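Local coordinates for protein luciferase-like monooxygenase (Streptomyces bottropensis, PDB 7BIP) that probably works as a luciferase-like monooxygenase in rishirilide biosynthesis, inserting oxygen from molecular oxygen into its substrate, at residues H39-E44 / R72-A77; G76-V81 / L103-G108. All blocks are in the same frame, centred on the assembly; numbering follows the deposited sequence.

After strand 2-6 and helix 18-35 the chain runs through strand 39-42, crosses over by helix 57-67 and returns as strand 72-78. Contact 1 closes this loop by pairing the two strands. The chain then leaves strand 72-78, passes through helix 85-98 and comes back as strand 103-107. Contact 2 closes that second loop. The loops follow one another and meet at Gly-76 and Ala-77, which serve both contacts; neither loop encloses the other. Two consecutive beta-alpha-beta crossovers thus build three neighbouring strands of the TIM barrel. Side chains join the contacts as well. Arg-72 makes a salt bridge to Asp-104, and Glu-44 OE1 probably accepts a hydrogen bond from Leu-79 N.

Contact 1 (H39-E44 / R72-A77); sequences HVKTVE and RLVTGA
Strands 39-42 and 72-75 pair in parallel as neighbours in the TIM barrel. Val-40 is gripped at both ends: its N donates to Arg-72 O at 2.8 Å, and its O accepts from Val-74 N at 2.9 Å. The bond from Thr-42 N to Val-74 O is weak, at 3.3 Å. A CA-H...O contact from Lys-41 CA to that oxygen supplements it. Gly-76 N restores a firm bond to Thr-42 O, at 2.8 Å and nearly along the C=O axis. Past the end of strand 39-42, water 1 accepts from Glu-44 N and donates to Ala-77 O at 2.8 Å.

Val-74 sits between two side chains. Its CG2 meets His-39 CB at 3.7 Å, obliquely to the ring. Its CG1 meets Lys-41 CE at 3.7 Å, where the lysine chain bends (chi3 -73°). Lys-41 CD lies 4.0 Å from Gly-76 CA, where a side chain on residue 76 would collide with it. Lys-41 NZ hydrogen-bonds to Ser-322 OG and His-229 ND1, and His-39 NE2 also to Ser-322 OG.

Thr-42 OG1 hydrogen-bonds to Leu-7 O, Thr-75 OG1 to Gly-106 O, and Glu-44 OE2 to Tyr-46 OH. The Gly-76 to Ala-77 peptide is cis, consistent with the non-prolyl cis peptide known here in luciferase-like enzymes. Backbone groups thus pair across the strands, one bond weak, polar side-chain ends find partners elsewhere, and a water bridges the chains past strand 39-42.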
ATOM      1  N   HIS A  39     -12.714  14.189   4.430  1.00 14.16           N
ATOM      2  CA  HIS A  39     -11.571  13.305   4.215  1.00 12.49           C
ATOM      3  C   HIS A  39     -11.672  12.080   5.117  1.00 12.51           C
ATOM      4  O   HIS A  39     -12.485  12.027   6.042  1.00 14.03           O
ATOM      5  CB  HIS A  39     -10.248  14.038   4.472  1.00 10.73           C
ATOM      6  CG  HIS A  39     -10.054  14.438   5.902  1.00 10.57           C
ATOM      7  ND1 HIS A  39     -10.263  15.724   6.344  1.00 15.18           N
ATOM      8  CD2 HIS A  39      -9.661  13.724   6.986  1.00 13.95           C
ATOM      9  CE1 HIS A  39     -10.014  15.788   7.641  1.00 16.59           C
ATOM     10  NE2 HIS A  39      -9.647  14.588   8.055  1.00 15.17           N
ATOM     11  N   VAL A  40     -10.817  11.098   4.820  1.00 12.22           N
ATOM     12  CA  VAL A  40     -10.535   9.944   5.669  1.00  9.93           C
ATOM     13  C   VAL A  40      -9.031   9.937   5.934  1.00 13.29           C
ATOM     14  O   VAL A  40      -8.231   9.986   4.991  1.00 13.67           O
ATOM     15  CB  VAL A  40     -10.967   8.619   5.002  1.00 11.94           C
ATOM     16  CG1 VAL A  40     -10.542   7.429   5.855  1.00 14.18           C
ATOM     17  CG2 VAL A  40     -12.490   8.596   4.774  1.00 13.15           C
ATOM     18  N   LYS A  41      -8.650   9.887   7.206  1.00 13.06           N
ATOM     19  CA  LYS A  41      -7.251   9.933   7.616  1.00 12.99           C
ATOM     20  C   LYS A  41      -6.905   8.644   8.356  1.00 14.21           C
ATOM     21  O   LYS A  41      -7.766   8.040   8.992  1.00 13.84           O
ATOM     22  CB  LYS A  41      -7.007  11.162   8.527  1.00 10.19           C
ATOM     23  CG  LYS A  41      -5.608  11.285   9.130  1.00 10.33           C
ATOM     24  CD  LYS A  41      -5.489  12.594   9.919  1.00 12.14           C
ATOM     25  CE  LYS A  41      -5.419  13.808   9.001  1.00 13.82           C
ATOM     26  NZ  LYS A  41      -5.601  15.065   9.817  1.00 15.11           N
ATOM     27  N   THR A  42      -5.655   8.197   8.253  1.00 11.74           N
ATOM     28  CA  THR A  42      -5.176   7.172   9.170  1.00 14.55           C
ATOM     29  C   THR A  42      -3.687   7.384   9.409  1.00 14.50           C
ATOM     30  O   THR A  42      -3.076   8.307   8.861  1.00 13.93           O
ATOM     31  CB  THR A  42      -5.493   5.755   8.663  1.00 14.41           C
ATOM     32  OG1 THR A  42      -5.329   4.829   9.748  1.00 17.24           O
ATOM     33  CG2 THR A  42      -4.564   5.354   7.520  1.00 15.54           C
ATOM     34  N   VAL A  43      -3.099   6.497  10.213  1.00 13.92           N
ATOM     35  CA  VAL A  43      -1.819   6.747  10.865  1.00 12.21           C
ATOM     36  C   VAL A  43      -0.804   5.669  10.477  1.00 15.17           C
ATOM     37  O   VAL A  43      -1.125   4.690   9.808  1.00 15.77           O
ATOM     38  CB  VAL A  43      -1.974   6.800  12.393  1.00 20.90           C
ATOM     39  CG1 VAL A  43      -3.143   7.696  12.754  1.00 34.62           C
ATOM     40  CG2 VAL A  43      -2.191   5.391  12.933  1.00 31.65           C
ATOM     41  N   GLU A  44       0.443   5.871  10.913  1.00 15.27           N
ATOM     42  CA  GLU A  44       1.508   4.875  10.774  1.00 11.94           C
ATOM     43  C   GLU A  44       2.103   4.601  12.149  1.00 14.36           C
ATOM     44  O   GLU A  44       2.638   5.517  12.785  1.00 15.27           O
ATOM     45  CB  GLU A  44       2.615   5.347   9.823  1.00 11.07           C
ATOM     46  CG  GLU A  44       3.726   4.305   9.627  1.00 15.22           C
ATOM     47  CD  GLU A  44       4.797   4.748   8.648  1.00 23.86           C
ATOM     48  OE1 GLU A  44       4.592   5.774   7.966  1.00 20.29           O
ATOM     49  OE2 GLU A  44       5.852   4.072   8.565  1.00 20.20           O
ATOM     50  N   ARG A  72     -11.576  12.982   0.478  1.00 14.62           N
ATOM     51  CA  ARG A  72     -10.127  12.978   0.311  1.00 13.97           C
ATOM     52  C   ARG A  72      -9.487  11.916   1.210  1.00 15.38           C
ATOM     53  O   ARG A  72     -10.094  11.425   2.162  1.00 12.60           O
ATOM     54  CB  ARG A  72      -9.549  14.365   0.603  1.00 14.79           C
ATOM     55  CG  ARG A  72     -10.096  15.448  -0.356  1.00 18.44           C
ATOM     56  CD  ARG A  72      -9.265  16.735  -0.323  1.00 16.25           C
ATOM     57  NE  ARG A  72      -7.921  16.559  -0.888  1.00 17.97           N
ATOM     58  CZ  ARG A  72      -7.641  16.505  -2.190  1.00 17.50           C
ATOM     59  NH1 ARG A  72      -8.606  16.608  -3.092  1.00 18.38           N
ATOM     60  NH2 ARG A  72      -6.382  16.336  -2.583  1.00 14.45           N
ATOM     61  N   LEU A  73      -8.252  11.540   0.872  1.00 12.24           N
ATOM     62  CA  LEU A  73      -7.485  10.557   1.633  1.00 14.34           C
ATOM     63  C   LEU A  73      -6.252  11.247   2.194  1.00 12.85           C
ATOM     64  O   LEU A  73      -5.509  11.882   1.445  1.00 11.90           O
ATOM     65  CB  LEU A  73      -7.062   9.370   0.746  1.00 13.64           C
ATOM     66  CG  LEU A  73      -8.126   8.458   0.130  1.00 15.00           C
ATOM     67  CD1 LEU A  73      -9.235   8.085   1.127  1.00 14.24           C
ATOM     68  CD2 LEU A  73      -8.724   9.101  -1.099  1.00 13.33           C
ATOM     69  N   VAL A  74      -6.022  11.133   3.505  1.00 12.14           N
ATOM     70  CA  VAL A  74      -4.948  11.893   4.145  1.00 13.19           C
ATOM     71  C   VAL A  74      -4.091  10.983   5.014  1.00 12.49           C
ATOM     72  O   VAL A  74      -4.613  10.264   5.872  1.00 12.23           O
ATOM     73  CB  VAL A  74      -5.500  13.055   4.992  1.00 14.61           C
ATOM     74  CG1 VAL A  74      -4.345  13.951   5.478  1.00 15.15           C
ATOM     75  CG2 VAL A  74      -6.528  13.859   4.204  1.00 12.57           C
ATOM     76  N   THR A  75      -2.772  11.040   4.825  1.00 13.08           N
ATOM     77  CA  THR A  75      -1.878  10.373   5.767  1.00 12.03           C
ATOM     78  C   THR A  75      -1.663  11.271   6.982  1.00 12.66           C
ATOM     79  O   THR A  75      -1.340  12.454   6.846  1.00 15.48           O
ATOM     80  CB  THR A  75      -0.534  10.007   5.122  1.00 13.66           C
ATOM     81  OG1 THR A  75       0.118  11.165   4.577  1.00 13.89           O
ATOM     82  CG2 THR A  75      -0.737   8.987   4.008  1.00 13.92           C
ATOM     83  N   GLY A  76      -1.894  10.718   8.170  1.00 13.94           N
ATOM     84  CA  GLY A  76      -1.665  11.441   9.404  1.00 14.43           C
ATOM     85  C   GLY A  76      -0.974  10.565  10.437  1.00 16.70           C
ATOM     86  O   GLY A  76      -1.595  10.182  11.433  1.00 18.57           O
ATOM     87  N   ALA A  77       0.303  10.240  10.238  1.00 15.20           N
ATOM     88  CA  ALA A  77       1.155  10.782   9.177  1.00 14.45           C
ATOM     89  C   ALA A  77       2.165   9.720   8.758  1.00 16.93           C
ATOM     90  O   ALA A  77       2.493   8.845   9.568  1.00 17.70           O
ATOM     91  CB  ALA A  77       1.875  12.031   9.665  1.00 16.29           C
TER
HETATM   92  O   HOH W   1       2.030   8.088  12.259  1.00 24.96           O

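Contact 2 (G76-V81 / L103-G108); sequences GAVLPV and LDVGFG
Val-78 has chi1 -64°, with CG1 anti to its carbonyl carbon and CG2 in the crowded position between N and C. Phe-107 has chi1 -60°, which sets CG anti to its own carbonyl carbon. As bridge partners on one face of the sheet, the two side chains lie alongside each other and point the same way; these torsions bring Val-78 CG2 to the ring. Val-78 CG2 touches Phe-107 CD1 at 3.6 Å, obliquely to the ring. Pro-80 CG comes to the ring edge, near its plane, 4.2 Å from Phe-107 CD1. Phe-130 and Val-134 of helix 126-142 and Leu-88 of helix 85-98 also touch the ring.

The backbones pair in parallel around Val-78. Its N donates to Gly-106 O at 2.9 Å. Gly-108 N donates to Val-78 O at 2.8 Å, nearly straight (163°) and close to the C=O axis. Ala-77 CB packs on the facing backbone, 3.4 Å from Gly-108 N. Leu-79 CD2 rests against Gly-108 O at 3.5 Å. Water 2 donates to that oxygen at 2.7 Å and accepts from Val-81 N.

An alanine in place of Phe-107 would lose the ring contacts with Val-78 and Pro-80 and would probably loosen the packing of helix 126-142 here.

The contact closes the barrel crossover from strand 72-78 to strand 103-107. Two backbone bonds fix the register, one water extends the link to the start of the 3-10 segment at 80-81, and apolar groups shield the side facing the helices.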
ATOM      1  N   GLY A  76      -1.894  10.718   8.170  1.00 13.94           N
ATOM      2  CA  GLY A  76      -1.665  11.441   9.404  1.00 14.43           C
ATOM      3  C   GLY A  76      -0.974  10.565  10.437  1.00 16.70           C
ATOM      4  O   GLY A  76      -1.595  10.182  11.433  1.00 18.57           O
ATOM      5  N   ALA A  77       0.303  10.240  10.238  1.00 15.20           N
ATOM      6  CA  ALA A  77       1.155  10.782   9.177  1.00 14.45           C
ATOM      7  C   ALA A  77       2.165   9.720   8.758  1.00 16.93           C
ATOM      8  O   ALA A  77       2.493   8.845   9.568  1.00 17.70           O
ATOM      9  CB  ALA A  77       1.875  12.031   9.665  1.00 16.29           C
ATOM     10  N   VAL A  78       2.651   9.763   7.509  1.00 16.32           N
ATOM     11  CA  VAL A  78       3.738   8.860   7.149  1.00 13.09           C
ATOM     12  C   VAL A  78       4.989   9.262   7.923  1.00 15.79           C
ATOM     13  O   VAL A  78       5.181  10.433   8.293  1.00 16.82           O
ATOM     14  CB  VAL A  78       4.010   8.839   5.631  1.00 15.27           C
ATOM     15  CG1 VAL A  78       2.799   8.283   4.876  1.00 16.42           C
ATOM     16  CG2 VAL A  78       4.391  10.225   5.135  1.00 17.59           C
ATOM     17  N   LEU A  79       5.842   8.275   8.205  1.00 14.53           N
ATOM     18  CA  LEU A  79       7.053   8.505   8.993  1.00 12.53           C
ATOM     19  C   LEU A  79       8.282   8.368   8.102  1.00 13.95           C
ATOM     20  O   LEU A  79       8.825   7.265   7.942  1.00 17.48           O
ATOM     21  CB  LEU A  79       7.125   7.534  10.178  1.00 17.05           C
ATOM     22  CG  LEU A  79       5.921   7.548  11.134  1.00 17.66           C
ATOM     23  CD1 LEU A  79       6.108   6.487  12.223  1.00 15.98           C
ATOM     24  CD2 LEU A  79       5.735   8.927  11.764  1.00 18.65           C
ATOM     25  N   PRO A  80       8.776   9.457   7.510  1.00 14.50           N
ATOM     26  CA  PRO A  80       9.912   9.325   6.585  1.00 16.26           C
ATOM     27  C   PRO A  80      11.141   8.693   7.213  1.00 22.06           C
ATOM     28  O   PRO A  80      11.937   8.081   6.485  1.00 22.47           O
ATOM     29  CB  PRO A  80      10.181  10.771   6.135  1.00 19.22           C
ATOM     30  CG  PRO A  80       9.378  11.643   7.035  1.00 20.14           C
ATOM     31  CD  PRO A  80       8.247  10.831   7.552  1.00 17.41           C
ATOM     32  N   VAL A  81      11.298   8.775   8.542  1.00 17.35           N
ATOM     33  CA  VAL A  81      12.482   8.219   9.196  1.00 14.67           C
ATOM     34  C   VAL A  81      12.597   6.713   8.977  1.00 20.32           C
ATOM     35  O   VAL A  81      13.707   6.161   9.010  1.00 21.54           O
ATOM     36  CB  VAL A  81      12.481   8.588  10.698  1.00 21.20           C
ATOM     37  CG1 VAL A  81      11.349   7.893  11.459  1.00 18.52           C
ATOM     38  CG2 VAL A  81      13.827   8.285  11.340  1.00 28.68           C
ATOM     39  N   LEU A 103      -5.527  12.817  -2.742  1.00 10.95           N
ATOM     40  CA  LEU A 103      -4.574  12.552  -1.670  1.00 12.08           C
ATOM     41  C   LEU A 103      -3.962  13.842  -1.122  1.00 11.36           C
ATOM     42  O   LEU A 103      -3.547  14.722  -1.883  1.00 13.80           O
ATOM     43  CB  LEU A 103      -3.453  11.639  -2.190  1.00 11.18           C
ATOM     44  CG  LEU A 103      -2.287  11.313  -1.254  1.00  9.75           C
ATOM     45  CD1 LEU A 103      -2.772  10.485  -0.070  1.00 12.60           C
ATOM     46  CD2 LEU A 103      -1.224  10.543  -2.013  1.00 10.47           C
ATOM     47  N   ASP A 104      -3.887  13.935   0.209  1.00 11.88           N
ATOM     48  CA  ASP A 104      -3.077  14.921   0.912  1.00 13.06           C
ATOM     49  C   ASP A 104      -2.114  14.165   1.814  1.00 16.58           C
ATOM     50  O   ASP A 104      -2.516  13.198   2.470  1.00 13.51           O
ATOM     51  CB  ASP A 104      -3.943  15.871   1.768  1.00 11.95           C
ATOM     52  CG  ASP A 104      -5.090  16.484   0.980  1.00 19.09           C
ATOM     53  OD1 ASP A 104      -4.839  17.040  -0.102  1.00 19.65           O
ATOM     54  OD2 ASP A 104      -6.247  16.398   1.438  1.00 22.31           O
ATOM     55  N   VAL A 105      -0.847  14.589   1.859  1.00 13.33           N
ATOM     56  CA  VAL A 105       0.191  13.786   2.509  1.00 12.59           C
ATOM     57  C   VAL A 105       0.723  14.536   3.727  1.00 13.65           C
ATOM     58  O   VAL A 105       1.514  15.480   3.607  1.00 14.06           O
ATOM     59  CB  VAL A 105       1.330  13.424   1.557  1.00 14.56           C
ATOM     60  CG1 VAL A 105       2.317  12.514   2.293  1.00 11.28           C
ATOM     61  CG2 VAL A 105       0.774  12.718   0.325  1.00 13.80           C
ATOM     62  N   GLY A 106       0.322  14.090   4.912  1.00 12.40           N
ATOM     63  CA  GLY A 106       0.981  14.509   6.137  1.00 13.45           C
ATOM     64  C   GLY A 106       2.186  13.630   6.437  1.00 13.91           C
ATOM     65  O   GLY A 106       2.127  12.405   6.317  1.00 11.83           O
ATOM     66  N   PHE A 107       3.286  14.286   6.810  1.00 13.36           N
ATOM     67  CA  PHE A 107       4.530  13.654   7.237  1.00 11.65           C
ATOM     68  C   PHE A 107       4.751  13.993   8.707  1.00 14.18           C
ATOM     69  O   PHE A 107       4.587  15.147   9.105  1.00 15.39           O
ATOM     70  CB  PHE A 107       5.751  14.173   6.446  1.00 12.22           C
ATOM     71  CG  PHE A 107       5.700  13.955   4.941  1.00 12.05           C
ATOM     72  CD1 PHE A 107       6.518  12.992   4.341  1.00 18.58           C
ATOM     73  CD2 PHE A 107       4.924  14.763   4.124  1.00 13.19           C
ATOM     74  CE1 PHE A 107       6.514  12.801   2.954  1.00 17.18           C
ATOM     75  CE2 PHE A 107       4.919  14.591   2.733  1.00 16.69           C
ATOM     76  CZ  PHE A 107       5.718  13.600   2.147  1.00 14.65           C
ATOM     77  N   GLY A 108       5.145  13.003   9.516  1.00 15.16           N
ATOM     78  CA  GLY A 108       5.287  13.208  10.943  1.00 16.23           C
ATOM     79  C   GLY A 108       6.597  12.663  11.488  1.00 16.35           C
ATOM     80  O   GLY A 108       7.306  11.905  10.830  1.00 15.70           O
TER
HETATM   81  O   HOH W   2       9.658  10.575  10.624  1.00 20.68           O